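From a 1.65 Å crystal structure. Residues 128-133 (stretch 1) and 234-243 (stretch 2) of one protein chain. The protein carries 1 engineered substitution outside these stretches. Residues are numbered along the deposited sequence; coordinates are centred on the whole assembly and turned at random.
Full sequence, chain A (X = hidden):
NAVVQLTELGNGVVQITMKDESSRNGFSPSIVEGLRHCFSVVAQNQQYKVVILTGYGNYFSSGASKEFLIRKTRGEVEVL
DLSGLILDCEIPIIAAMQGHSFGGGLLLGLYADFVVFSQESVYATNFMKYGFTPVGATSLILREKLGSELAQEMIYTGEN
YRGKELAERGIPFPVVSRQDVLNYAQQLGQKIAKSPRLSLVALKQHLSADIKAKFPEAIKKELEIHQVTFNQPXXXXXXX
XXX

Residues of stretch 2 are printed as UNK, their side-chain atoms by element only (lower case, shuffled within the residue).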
ATOM      1  N   MET A 128      12.341 -16.039  11.946  1.00 13.24           N
ATOM      2  CA  MET A 128      11.405 -16.788  12.785  1.00 13.65           C
ATOM      3  C   MET A 128      11.447 -18.301  12.552  1.00 15.67           C
ATOM      4  O   MET A 128      10.953 -19.076  13.384  1.00 17.55           O
ATOM      5  CB  MET A 128       9.980 -16.244  12.651  1.00 14.46           C
ATOM      6  CG  MET A 128       9.803 -14.833  13.270  1.00 13.41           C
ATOM      7  SD  MET A 128       9.734 -14.894  15.071  1.00 13.99           S
ATOM      8  CE  MET A 128       8.016 -15.319  15.325  1.00 12.88           C
ATOM      9  N   LYS A 129      12.024 -18.700  11.425  1.00 16.58           N
ATOM     10  CA  LYS A 129      12.280 -20.129  11.189  1.00 18.18           C
ATOM     11  C   LYS A 129      13.240 -20.662  12.241  1.00 18.12           C
ATOM     12  O   LYS A 129      13.046 -21.759  12.773  1.00 19.58           O
ATOM     13  CB  LYS A 129      12.837 -20.369   9.797  1.00 18.83           C
ATOM     14  CG  LYS A 129      13.201 -21.853   9.522  1.00 24.95           C
ATOM     15  CD  LYS A 129      13.104 -22.229   8.050  1.00 33.54           C
ATOM     16  CE  LYS A 129      11.727 -22.816   7.681  1.00 38.22           C
ATOM     17  NZ  LYS A 129      11.512 -23.051   6.190  1.00 32.13           N
ATOM     18  N   TYR A 130      14.272 -19.878  12.554  1.00 17.84           N
ATOM     19  CA  TYR A 130      15.185 -20.215  13.649  1.00 17.27           C
ATOM     20  C   TYR A 130      14.561 -19.990  15.014  1.00 17.49           C
ATOM     21  O   TYR A 130      15.068 -20.496  16.003  1.00 19.00           O
ATOM     22  CB  TYR A 130      16.447 -19.364  13.594  1.00 17.91           C
ATOM     23  CG  TYR A 130      17.234 -19.476  12.316  1.00 17.66           C
ATOM     24  CD1 TYR A 130      17.767 -20.698  11.912  1.00 20.68           C
ATOM     25  CD2 TYR A 130      17.457 -18.356  11.521  1.00 20.48           C
ATOM     26  CE1 TYR A 130      18.502 -20.801  10.747  1.00 22.04           C
ATOM     27  CE2 TYR A 130      18.203 -18.441  10.343  1.00 21.52           C
ATOM     28  CZ  TYR A 130      18.715 -19.672   9.965  1.00 23.87           C
ATOM     29  OH  TYR A 130      19.459 -19.757   8.798  1.00 25.80           O
ATOM     30  N   GLY A 131      13.500 -19.186  15.063  1.00 16.07           N
ATOM     31  CA  GLY A 131      12.711 -19.038  16.284  1.00 15.20           C
ATOM     32  C   GLY A 131      12.839 -17.688  16.951  1.00 13.52           C
ATOM     33  O   GLY A 131      12.329 -17.518  18.063  1.00 13.31           O
ATOM     34  N   PHE A 132      13.509 -16.736  16.289  1.00 13.86           N
ATOM     35  CA  PHE A 132      13.725 -15.406  16.899  1.00 13.35           C
ATOM     36  C   PHE A 132      13.257 -14.294  15.965  1.00 12.57           C
ATOM     37  O   PHE A 132      12.929 -14.535  14.794  1.00 14.66           O
ATOM     38  CB  PHE A 132      15.183 -15.201  17.346  1.00 12.95           C
ATOM     39  CG  PHE A 132      16.196 -15.436  16.263  1.00 11.62           C
ATOM     40  CD1 PHE A 132      16.378 -14.509  15.252  1.00 15.51           C
ATOM     41  CD2 PHE A 132      16.967 -16.595  16.255  1.00 20.66           C
ATOM     42  CE1 PHE A 132      17.313 -14.726  14.240  1.00 19.43           C
ATOM     43  CE2 PHE A 132      17.903 -16.816  15.237  1.00 16.96           C
ATOM     44  CZ  PHE A 132      18.075 -15.890  14.247  1.00 19.10           C
ATOM     45  N   THR A 133      13.155 -13.085  16.506  1.00 11.37           N
ATOM     46  CA  THR A 133      12.556 -11.961  15.764  1.00 11.52           C
ATOM     47  C   THR A 133      13.590 -11.262  14.870  1.00 12.83           C
ATOM     48  O   THR A 133      14.798 -11.445  15.060  1.00 12.69           O
ATOM     49  CB  THR A 133      11.927 -10.947  16.735  1.00 13.19           C
ATOM     50  OG1 THR A 133      12.928 -10.538  17.674  1.00 12.50           O
ATOM     51  CG2 THR A 133      10.776 -11.596  17.522  1.00 10.28           C
ATOM     52  N   UNK A 234      16.096 -22.606  23.836  1.00 22.93           N
ATOM     53  CA  UNK A 234      15.843 -23.550  22.730  1.00 22.65           C
ATOM     54  C   UNK A 234      16.402 -23.109  21.381  1.00 21.43           C
ATOM     55  O   UNK A 234      16.391 -23.880  20.405  1.00 20.60           O
ATOM     56  o   UNK A 234      11.359 -23.257  22.172  1.00 43.19           O
ATOM     57  c   UNK A 234      13.628 -22.521  22.010  1.00 28.82           C
ATOM     58  c   UNK A 234      12.190 -22.360  22.455  1.00 39.45           C
ATOM     59  c   UNK A 234      14.334 -23.760  22.586  1.00 24.46           C
ATOM     60  o   UNK A 234      11.892 -21.311  23.070  1.00 38.18           O
ATOM     61  N   UNK A 235      16.873 -21.871  21.299  1.00 19.86           N
ATOM     62  CA  UNK A 235      17.295 -21.315  20.013  1.00 18.86           C
ATOM     63  C   UNK A 235      18.525 -22.019  19.418  1.00 18.90           C
ATOM     64  O   UNK A 235      18.551 -22.293  18.220  1.00 18.52           O
ATOM     65  c   UNK A 235      18.119 -19.218  18.782  1.00 18.96           C
ATOM     66  c   UNK A 235      16.181 -19.070  20.429  1.00 16.99           C
ATOM     67  c   UNK A 235      17.505 -19.768  20.089  1.00 19.46           C
ATOM     68  c   UNK A 235      15.021 -19.350  19.426  1.00 15.49           C
ATOM     69  N   UNK A 236      19.536 -22.303  20.240  1.00 19.58           N
ATOM     70  CA  UNK A 236      20.745 -22.983  19.740  1.00 18.79           C
ATOM     71  C   UNK A 236      20.402 -24.295  19.030  1.00 18.82           C
ATOM     72  O   UNK A 236      20.932 -24.567  17.950  1.00 18.08           O
ATOM     73  c   UNK A 236      21.731 -23.231  20.847  1.00 19.12           C
ATOM     74  N   UNK A 237      19.501 -25.076  19.627  1.00 18.14           N
ATOM     75  CA  UNK A 237      19.062 -26.346  19.036  1.00 19.00           C
ATOM     76  C   UNK A 237      18.283 -26.154  17.731  1.00 18.18           C
ATOM     77  O   UNK A 237      18.433 -26.934  16.773  1.00 17.86           O
ATOM     78  c   UNK A 237      18.234 -27.154  20.051  1.00 19.46           C
ATOM     79  o   UNK A 237      17.700 -28.335  19.462  1.00 24.42           O
ATOM     80  N   UNK A 238      17.449 -25.116  17.687  1.00 16.81           N
ATOM     81  CA  UNK A 238      16.706 -24.801  16.472  1.00 16.97           C
ATOM     82  C   UNK A 238      17.671 -24.459  15.337  1.00 16.83           C
ATOM     83  O   UNK A 238      17.489 -24.923  14.202  1.00 17.93           O
ATOM     84  c   UNK A 238      13.591 -22.915  17.828  1.00 17.54           C
ATOM     85  n   UNK A 238      12.230 -23.313  18.172  1.00 26.85           N
ATOM     86  c   UNK A 238      11.174 -23.231  17.344  1.00 18.54           C
ATOM     87  n   UNK A 238      11.304 -22.743  16.116  1.00 22.02           N
ATOM     88  c   UNK A 238      14.515 -24.080  17.589  1.00 17.66           C
ATOM     89  c   UNK A 238      15.695 -23.662  16.724  1.00 16.25           C
ATOM     90  n   UNK A 238       9.989 -23.602  17.779  1.00 27.60           N
ATOM     91  N   UNK A 239      18.715 -23.676  15.646  1.00 15.48           N
ATOM     92  CA  UNK A 239      19.702 -23.309  14.631  1.00 16.43           C
ATOM     93  C   UNK A 239      20.440 -24.571  14.185  1.00 16.08           C
ATOM     94  O   UNK A 239      20.615 -24.793  12.984  1.00 16.33           O
ATOM     95  c   UNK A 239      19.916 -20.942  15.445  1.00 18.48           C
ATOM     96  c   UNK A 239      20.682 -19.959  16.320  1.00 18.44           C
ATOM     97  c   UNK A 239      20.694 -22.229  15.107  1.00 15.93           C
ATOM     98  c   UNK A 239      21.762 -21.961  14.020  1.00 16.19           C
ATOM     99  N   UNK A 240      20.846 -25.396  15.150  1.00 16.30           N
ATOM    100  CA  UNK A 240      21.514 -26.674  14.831  1.00 15.97           C
ATOM    101  C   UNK A 240      20.723 -27.491  13.813  1.00 16.07           C
ATOM    102  O   UNK A 240      21.305 -28.064  12.888  1.00 15.83           O
ATOM    103  c   UNK A 240      22.371 -28.903  15.755  1.00 15.16           C
ATOM    104  c   UNK A 240      21.740 -27.525  16.082  1.00 16.54           C
ATOM    105  c   UNK A 240      22.748 -29.696  16.995  1.00 17.53           C
ATOM    106  o   UNK A 240      23.235 -29.135  17.985  1.00 19.46           O
ATOM    107  n   UNK A 240      22.519 -31.008  16.954  1.00 16.54           N
ATOM    108  N   UNK A 241      19.403 -27.534  13.972  1.00 16.31           N
ATOM    109  CA  UNK A 241      18.593 -28.394  13.104  1.00 16.94           C
ATOM    110  C   UNK A 241      18.365 -27.812  11.713  1.00 18.56           C
ATOM    111  O   UNK A 241      17.838 -28.504  10.848  1.00 18.28           O
ATOM    112  c   UNK A 241      18.404 -30.835  14.811  1.00 14.13           C
ATOM    113  o   UNK A 241      19.270 -31.149  15.637  1.00 15.30           O
ATOM    114  c   UNK A 241      17.278 -28.785  13.783  1.00 17.28           C
ATOM    115  c   UNK A 241      17.500 -29.616  15.044  1.00 17.37           C
ATOM    116  n   UNK A 241      18.206 -31.518  13.677  1.00 11.87           N
ATOM    117  N   UNK A 242      18.799 -26.566  11.478  1.00 18.71           N
ATOM    118  CA  UNK A 242      18.686 -25.984  10.130  1.00 19.53           C
ATOM    119  C   UNK A 242      19.926 -26.186   9.235  1.00 20.67           C
ATOM    120  O   UNK A 242      19.903 -25.807   8.056  1.00 19.07           O
ATOM    121  c   UNK A 242      18.317 -24.500  10.199  1.00 20.41           C
ATOM    122  c   UNK A 242      15.778 -24.862  10.138  1.00 32.62           C
ATOM    123  o   UNK A 242      15.641 -24.655   8.913  1.00 35.21           O
ATOM    124  c   UNK A 242      16.953 -24.207  10.860  1.00 22.97           C
ATOM    125  o   UNK A 242      14.984 -25.575  10.798  1.00 33.55           O
ATOM    126  N   UNK A 243      21.003 -26.765   9.776  1.00 20.93           N
ATOM    127  CA  UNK A 243      22.205 -27.041   8.975  1.00 21.20           C
ATOM    128  C   UNK A 243      21.890 -28.075   7.916  1.00 22.49           C
ATOM    129  O   UNK A 243      21.057 -28.949   8.157  1.00 22.92           O
ATOM    130  OXT UNK A 243      22.466 -28.076   6.817  1.00 23.15           O
ATOM    131  c   UNK A 243      24.377 -24.858  12.317  1.00 27.69           C
ATOM    132  c   UNK A 243      23.352 -27.571   9.844  1.00 21.41           C
ATOM    133  c   UNK A 243      24.143 -26.499  10.535  1.00 22.01           C
ATOM    134  c   UNK A 243      26.138 -25.119  10.699  1.00 29.13           C
ATOM    135  c   UNK A 243      23.640 -25.861  11.664  1.00 24.75           C
ATOM    136  c   UNK A 243      25.392 -26.123  10.055  1.00 27.37           C
ATOM    137  c   UNK A 243      25.629 -24.494  11.837  1.00 27.56           C
TER

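Position 234 carries three carbons in a row, the third holding two oxygens. That is a carboxylate on a two-carbon arm, so the residue is Glu 234. It makes no contact with stretch 1.

Position 235 has four carbons, forked at the first, with one arm two carbons long. The end of the long arm lies close to two backbone oxygens, and the short arm meets the edge of the Phe 132 ring. The residue is Ile 235. Its CD1 is 3.5 Å from Gly 131 O and 3.6 Å from Tyr 130 O; its CG2 is 3.8 Å from Phe 132 CD2.

Position 236 has a single carbon, pointing away from stretch 1. It is Ala 236.

Position 237 has one carbon and then one oxygen. It is Ser 237, out of reach.

Position 238 has three carbons, a nitrogen, then a carbon bearing two more nitrogens. The CA-to-CB bond points toward stretch 1, and CB sits 3.3 Å from Tyr 130 O. The nitrogen-rich end is a guanidinium, hence Arg 238. NH1 is 4.0 Å from Gly 131 CA and 3.9 Å from Lys 129 O, too far for a hydrogen bond. Both terminal nitrogens are hydrogen-bonded elsewhere in the structure.

Position 239 again has four carbons, forked at the first, one arm two carbons long. It lies beside both aromatic rings of stretch 1. It is Ile 239, with CG1 4.1 Å from Tyr 130 CD1 and CD1 4.3 Å from Phe 132 CE2.

Positions 240 and 241 each have three carbons, the third carrying one oxygen and one nitrogen. These amides are Gln 240 and Gln 241, both exposed and out of reach.

Position 242 has three carbons, the third carrying two oxygens, and points toward stretch 1. The side chain lies against Lys 129 and the Tyr 130 ring. It is Glu 242. CG is 3.7 Å from Tyr 130 CE1, and OE1 is 3.6 Å from Lys 129 CD.

Position 243 has one carbon and a six-carbon ring without oxygen. It is Phe 243, and its OXT marks the chain end. It makes no contact with stretch 1.

The contact works by packing: no hydrogen bond crosses it. The helix presents Ile 235, Arg 238 and Ile 239, and Glu 242 follows on the same side. Tyr 130 has the largest covered area. Gly 131 has positive phi, and a CB there would clash with Arg 238 CD and Ile 235 CD1. Its bare backbone lets the two stretches come close. The cost is Tyr 130 O, buried without a partner.

Stretch 2 234-243: EIASRIQQEF
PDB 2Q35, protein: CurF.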